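PDB 6NHS: beta-lactamase, which probably hydrolyses the beta-lactam ring of penicillin-type antibiotics, as a class D serine beta-lactamase from a cyanobacterium. Local coordinates for residues F47-H50 and R54-Q57; R26-L31 and G35-Y40. One frame throughout, in Å; residues are numbered along the deposited sequence.

Contact 1. Residues F47-H50 and R54-Q57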
loop_
_atom_site.group_PDB
_atom_site.type_symbol
_atom_site.label_atom_id
_atom_site.label_comp_id
_atom_site.label_asym_id
_atom_site.label_seq_id
_atom_site.Cartn_x
_atom_site.Cartn_y
_atom_site.Cartn_z
ATOM N N PHE A 47 2.325 18.511 7.446
ATOM C CA PHE A 47 1.396 17.417 7.692
ATOM C C PHE A 47 -0.015 17.930 7.943
ATOM O O PHE A 47 -0.213 19.012 8.498
ATOM C CB PHE A 47 1.820 16.590 8.906
ATOM C CG PHE A 47 2.939 15.647 8.638
ATOM C CD1 PHE A 47 2.728 14.496 7.902
ATOM C CD2 PHE A 47 4.201 15.892 9.145
ATOM C CE1 PHE A 47 3.756 13.611 7.665
ATOM C CE2 PHE A 47 5.227 15.003 8.910
ATOM C CZ PHE A 47 5.008 13.867 8.168
ATOM N N TYR A 48 -0.992 17.124 7.537
ATOM C CA TYR A 48 -2.388 17.264 7.930
ATOM C C TYR A 48 -2.850 15.895 8.395
ATOM O O TYR A 48 -2.514 14.885 7.770
ATOM C CB TYR A 48 -3.271 17.759 6.769
ATOM C CG TYR A 48 -2.784 19.044 6.142
ATOM C CD1 TYR A 48 -3.207 20.273 6.624
ATOM C CD2 TYR A 48 -1.903 19.028 5.069
ATOM C CE1 TYR A 48 -2.763 21.450 6.064
ATOM C CE2 TYR A 48 -1.452 20.206 4.500
ATOM C CZ TYR A 48 -1.889 21.413 5.006
ATOM O OH TYR A 48 -1.458 22.593 4.452
ATOM N N GLU A 49 -3.593 15.839 9.500
ATOM C CA GLU A 49 -3.918 14.513 10.006
ATOM C C GLU A 49 -5.180 14.543 10.850
ATOM O O GLU A 49 -5.616 15.591 11.332
ATOM C CB GLU A 49 -2.758 13.917 10.816
ATOM C CG GLU A 49 -2.431 14.663 12.069
ATOM C CD GLU A 49 -1.229 14.096 12.813
ATOM O OE1 GLU A 49 -0.964 12.872 12.735
ATOM O OE2 GLU A 49 -0.547 14.889 13.485
ATOM N N HIS A 50 -5.765 13.357 10.997
ATOM C CA HIS A 50 -6.797 13.065 11.980
ATOM C C HIS A 50 -6.345 11.857 12.781
ATOM O O HIS A 50 -5.875 10.873 12.199
ATOM C CB HIS A 50 -8.145 12.768 11.324
ATOM C CG HIS A 50 -9.101 12.051 12.225
ATOM N ND1 HIS A 50 -9.682 12.650 13.325
ATOM C CD2 HIS A 50 -9.576 10.784 12.193
ATOM C CE1 HIS A 50 -10.472 11.779 13.929
ATOM N NE2 HIS A 50 -10.423 10.638 13.263
ATOM N N ARG A 54 -3.066 7.230 16.411
ATOM C CA ARG A 54 -3.171 6.029 15.594
ATOM C C ARG A 54 -2.168 6.048 14.445
ATOM O O ARG A 54 -1.734 4.986 13.984
ATOM C CB ARG A 54 -4.606 5.884 15.078
ATOM C CG ARG A 54 -4.910 4.550 14.406
ATOM C CD ARG A 54 -6.340 4.509 13.875
ATOM N NE ARG A 54 -6.620 3.274 13.146
ATOM C CZ ARG A 54 -7.560 2.395 13.484
ATOM N NH1 ARG A 54 -8.334 2.619 14.538
ATOM N NH2 ARG A 54 -7.742 1.299 12.758
ATOM N N ASN A 55 -1.780 7.238 13.976
ATOM C CA ASN A 55 -0.785 7.341 12.911
ATOM C C ASN A 55 0.590 6.845 13.338
ATOM O O ASN A 55 1.448 6.642 12.475
ATOM C CB ASN A 55 -0.683 8.788 12.414
ATOM C CG ASN A 55 -1.859 9.191 11.529
ATOM O OD1 ASN A 55 -2.465 8.356 10.869
ATOM N ND2 ASN A 55 -2.180 10.476 11.517
ATOM N N SER A 56 0.822 6.649 14.637
ATOM C CA SER A 56 2.059 6.058 15.135
ATOM C C SER A 56 1.870 4.626 15.616
ATOM O O SER A 56 2.795 4.056 16.205
ATOM C CB SER A 56 2.638 6.907 16.270
ATOM O OG SER A 56 3.126 8.147 15.790
ATOM N N GLN A 57 0.697 4.038 15.401
ATOM C CA GLN A 57 0.443 2.660 15.796
ATOM C C GLN A 57 0.709 1.729 14.624
ATOM O O GLN A 57 0.487 2.088 13.466
ATOM C CB GLN A 57 -0.997 2.493 16.287
ATOM C CG GLN A 57 -1.274 3.211 17.600
ATOM C CD GLN A 57 -2.743 3.189 17.982
ATOM O OE1 GLN A 57 -3.567 2.564 17.309
ATOM N NE2 GLN A 57 -3.078 3.880 19.066
#
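E49 reaches N55 with its CG lodged between the backbone N and the carbonyl carbon (chi1 65°) and its chain stretched out beyond, which carries the carboxylate off the strand toward the loop. N55 answers with CG turned back beside its own backbone N (chi1 -75°), and its amide nitrogen faces the strand. The two flat groups end up nearly coplanar. N55 ND2 donates to E49 OE1 over 3.0 Å, with an N-H...O angle of 159°; the acceptor lies almost in the amide plane, and the oxygen offers its anti lone pair. The aliphatic part of E49 also lies against the amide, E49 CB being 3.6 Å from N55 ND2.

The same ND2 bonds to the carbonyl oxygen of I37, while N55 OD1 bonds to S36 OG. With both ends of the amide engaged, its rotation is fixed, and the buried asparagine meets its polar needs within the protein. E49 is on edge strand 46-50, S36 and I37 on its inner neighbour 35-41, so the loop between strand 46-50 and helix 65-76 is tied to both strands. N55 also packs on P161, at the start of helix 161-172.

Contact 2. Residues R26-L31 and G35-Y40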
loop_
_atom_site.group_PDB
_atom_site.type_symbol
_atom_site.label_atom_id
_atom_site.label_comp_id
_atom_site.label_asym_id
_atom_site.label_seq_id
_atom_site.Cartn_x
_atom_site.Cartn_y
_atom_site.Cartn_z
ATOM N N ARG A 26 -14.007 15.038 10.322
ATOM C CA ARG A 26 -15.421 15.157 9.986
ATOM C C ARG A 26 -15.881 13.991 9.117
ATOM O O ARG A 26 -16.936 13.397 9.368
ATOM C CB ARG A 26 -15.679 16.493 9.290
ATOM C CG ARG A 26 -17.127 16.689 8.894
ATOM C CD ARG A 26 -17.331 17.956 8.092
ATOM N NE ARG A 26 -18.516 17.839 7.247
ATOM C CZ ARG A 26 -19.178 18.871 6.734
ATOM N NH1 ARG A 26 -18.780 20.110 6.988
ATOM N NH2 ARG A 26 -20.247 18.661 5.975
ATOM N N SER A 27 -15.097 13.643 8.093
ATOM C CA SER A 27 -15.486 12.555 7.199
ATOM C C SER A 27 -15.611 11.236 7.951
ATOM O O SER A 27 -16.508 10.433 7.669
ATOM C CB SER A 27 -14.473 12.425 6.063
ATOM O OG SER A 27 -14.116 13.699 5.554
ATOM N N PHE A 28 -14.724 11.000 8.921
ATOM C CA PHE A 28 -14.756 9.750 9.674
ATOM C C PHE A 28 -16.064 9.602 10.441
ATOM O O PHE A 28 -16.706 8.547 10.405
ATOM C CB PHE A 28 -13.555 9.683 10.623
ATOM C CG PHE A 28 -12.246 9.440 9.925
ATOM C CD1 PHE A 28 -11.594 10.469 9.261
ATOM C CD2 PHE A 28 -11.673 8.179 9.921
ATOM C CE1 PHE A 28 -10.393 10.245 8.608
ATOM C CE2 PHE A 28 -10.469 7.946 9.268
ATOM C CZ PHE A 28 -9.832 8.980 8.610
ATOM N N ASN A 29 -16.480 10.657 11.135
ATOM C CA ASN A 29 -17.682 10.558 11.952
ATOM C C ASN A 29 -18.942 10.516 11.099
ATOM O O ASN A 29 -19.927 9.882 11.491
ATOM C CB ASN A 29 -17.729 11.715 12.948
ATOM C CG ASN A 29 -16.535 11.714 13.892
ATOM O OD1 ASN A 29 -16.123 10.665 14.393
ATOM N ND2 ASN A 29 -15.965 12.891 14.126
ATOM N N GLN A 30 -18.928 11.167 9.932
ATOM C CA GLN A 30 -20.073 11.094 9.028
ATOM C C GLN A 30 -20.304 9.663 8.560
ATOM O O GLN A 30 -21.441 9.178 8.536
ATOM C CB GLN A 30 -19.860 12.019 7.828
ATOM C CG GLN A 30 -19.722 13.496 8.174
ATOM C CD GLN A 30 -21.011 14.263 8.012
ATOM O OE1 GLN A 30 -21.887 13.867 7.248
ATOM N NE2 GLN A 30 -21.137 15.374 8.734
ATOM N N LEU A 31 -19.230 8.971 8.187
ATOM C CA LEU A 31 -19.312 7.587 7.741
ATOM C C LEU A 31 -19.346 6.590 8.891
ATOM O O LEU A 31 -19.446 5.386 8.639
ATOM C CB LEU A 31 -18.138 7.274 6.813
ATOM C CG LEU A 31 -18.089 8.189 5.591
ATOM C CD1 LEU A 31 -16.825 7.972 4.796
ATOM C CD2 LEU A 31 -19.319 7.976 4.706
ATOM N N GLY A 35 -10.794 5.578 12.818
ATOM C CA GLY A 35 -9.526 5.436 12.119
ATOM C C GLY A 35 -8.725 6.718 12.122
ATOM O O GLY A 35 -8.918 7.591 12.975
ATOM N N SER A 36 -7.832 6.824 11.144
ATOM C CA SER A 36 -6.899 7.936 11.079
ATOM C C SER A 36 -6.536 8.206 9.631
ATOM O O SER A 36 -6.753 7.374 8.743
ATOM C CB SER A 36 -5.625 7.647 11.881
ATOM O OG SER A 36 -4.970 6.496 11.371
ATOM N N ILE A 37 -5.956 9.379 9.403
ATOM C CA ILE A 37 -5.353 9.686 8.113
ATOM C C ILE A 37 -4.184 10.624 8.350
ATOM O O ILE A 37 -4.213 11.465 9.256
ATOM C CB ILE A 37 -6.369 10.280 7.109
ATOM C CG1 ILE A 37 -5.744 10.380 5.714
ATOM C CG2 ILE A 37 -6.869 11.643 7.568
ATOM C CD1 ILE A 37 -6.722 10.755 4.609
ATOM N N LEU A 38 -3.143 10.451 7.549
ATOM C CA LEU A 38 -1.986 11.328 7.551
ATOM C C LEU A 38 -1.716 11.755 6.119
ATOM O O LEU A 38 -1.629 10.908 5.225
ATOM C CB LEU A 38 -0.764 10.620 8.142
ATOM C CG LEU A 38 0.485 11.466 8.353
ATOM C CD1 LEU A 38 0.210 12.581 9.351
ATOM C CD2 LEU A 38 1.629 10.582 8.829
ATOM N N ILE A 39 -1.602 13.060 5.895
ATOM C CA ILE A 39 -1.294 13.597 4.573
ATOM C C ILE A 39 -0.049 14.462 4.696
ATOM O O ILE A 39 0.057 15.277 5.620
ATOM C CB ILE A 39 -2.475 14.394 3.987
ATOM C CG1 ILE A 39 -3.696 13.485 3.816
ATOM C CG2 ILE A 39 -2.105 14.984 2.636
ATOM C CD1 ILE A 39 -4.946 14.224 3.393
ATOM N N TYR A 40 0.901 14.269 3.782
ATOM C CA TYR A 40 2.160 15.006 3.799
ATOM C C TYR A 40 2.294 15.815 2.517
ATOM O O TYR A 40 2.339 15.245 1.417
ATOM C CB TYR A 40 3.354 14.064 3.967
ATOM C CG TYR A 40 4.682 14.783 3.965
ATOM C CD1 TYR A 40 5.006 15.673 4.978
ATOM C CD2 TYR A 40 5.611 14.574 2.952
ATOM C CE1 TYR A 40 6.213 16.343 4.986
ATOM C CE2 TYR A 40 6.825 15.237 2.951
ATOM C CZ TYR A 40 7.118 16.120 3.974
ATOM O OH TYR A 40 8.321 16.787 3.994
#
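The apolar contact is made by F28, whose ring projects from helix 26-30 to the start of strand 35-40, and by I37. The helix and strand segments run roughly antiparallel, at 153°, with their axes 9.4 Å apart at closest approach. The methyl CG2 of I37 comes to the edge of the ring, near its plane, with CG2 3.9 Å from F28 CE1. Its position follows from the torsion of I37: CG1 stands anti to the backbone N (chi1 -171°), and CG2 is thereby the branch presented to the phenyl group. The two side chains meet at a slant.

A second set of contacts is between the same ring and the backbone. F28 CE2 lies 3.4 Å from S36 N and 3.6 Å from G35 C, while F28 CZ is 3.5 Å from S36 O. The main chain from G35 C to S36 O thus runs past the CE2-CZ end of the ring, with G35 C and S36 N placed obliquely to it. At G35 the chain has no side chain, and the ring can come close to the main chain there.

Around this pair, H50 brings its imidazole against the F28 ring with the planes about 40° apart, I234 of strand 226-236 also touches the phenyl group, and I37 packs on S252 of helix 239-255.

Between these segments the interaction is van der Waals packing without hydrogen bonds. All four touching residues are buried, and F28 makes every contact from the helix, so this junction rests on the shape fit of one ring against the strand.

Contact 2 comes first along the chain and closes before contact 1 opens; their centres lie 10 Å apart on the same side of the chain's centre. They meet in the sheet, where strand 35-41, used by contact 2, is the antiparallel neighbour of edge strand 46-50, used by contact 1. Probable backbone hydrogen bonds, Y48 O to I39 N and H50 N to I37 O, join the two strands. Contact 2 brings the N-terminal helix onto one face of this edge of the sheet, whereas contact 1 ties to the opposite face the loop leading to helix 65-76, whose start carries an SxxK pattern consistent with the catalytic serine motif of class D beta-lactamases.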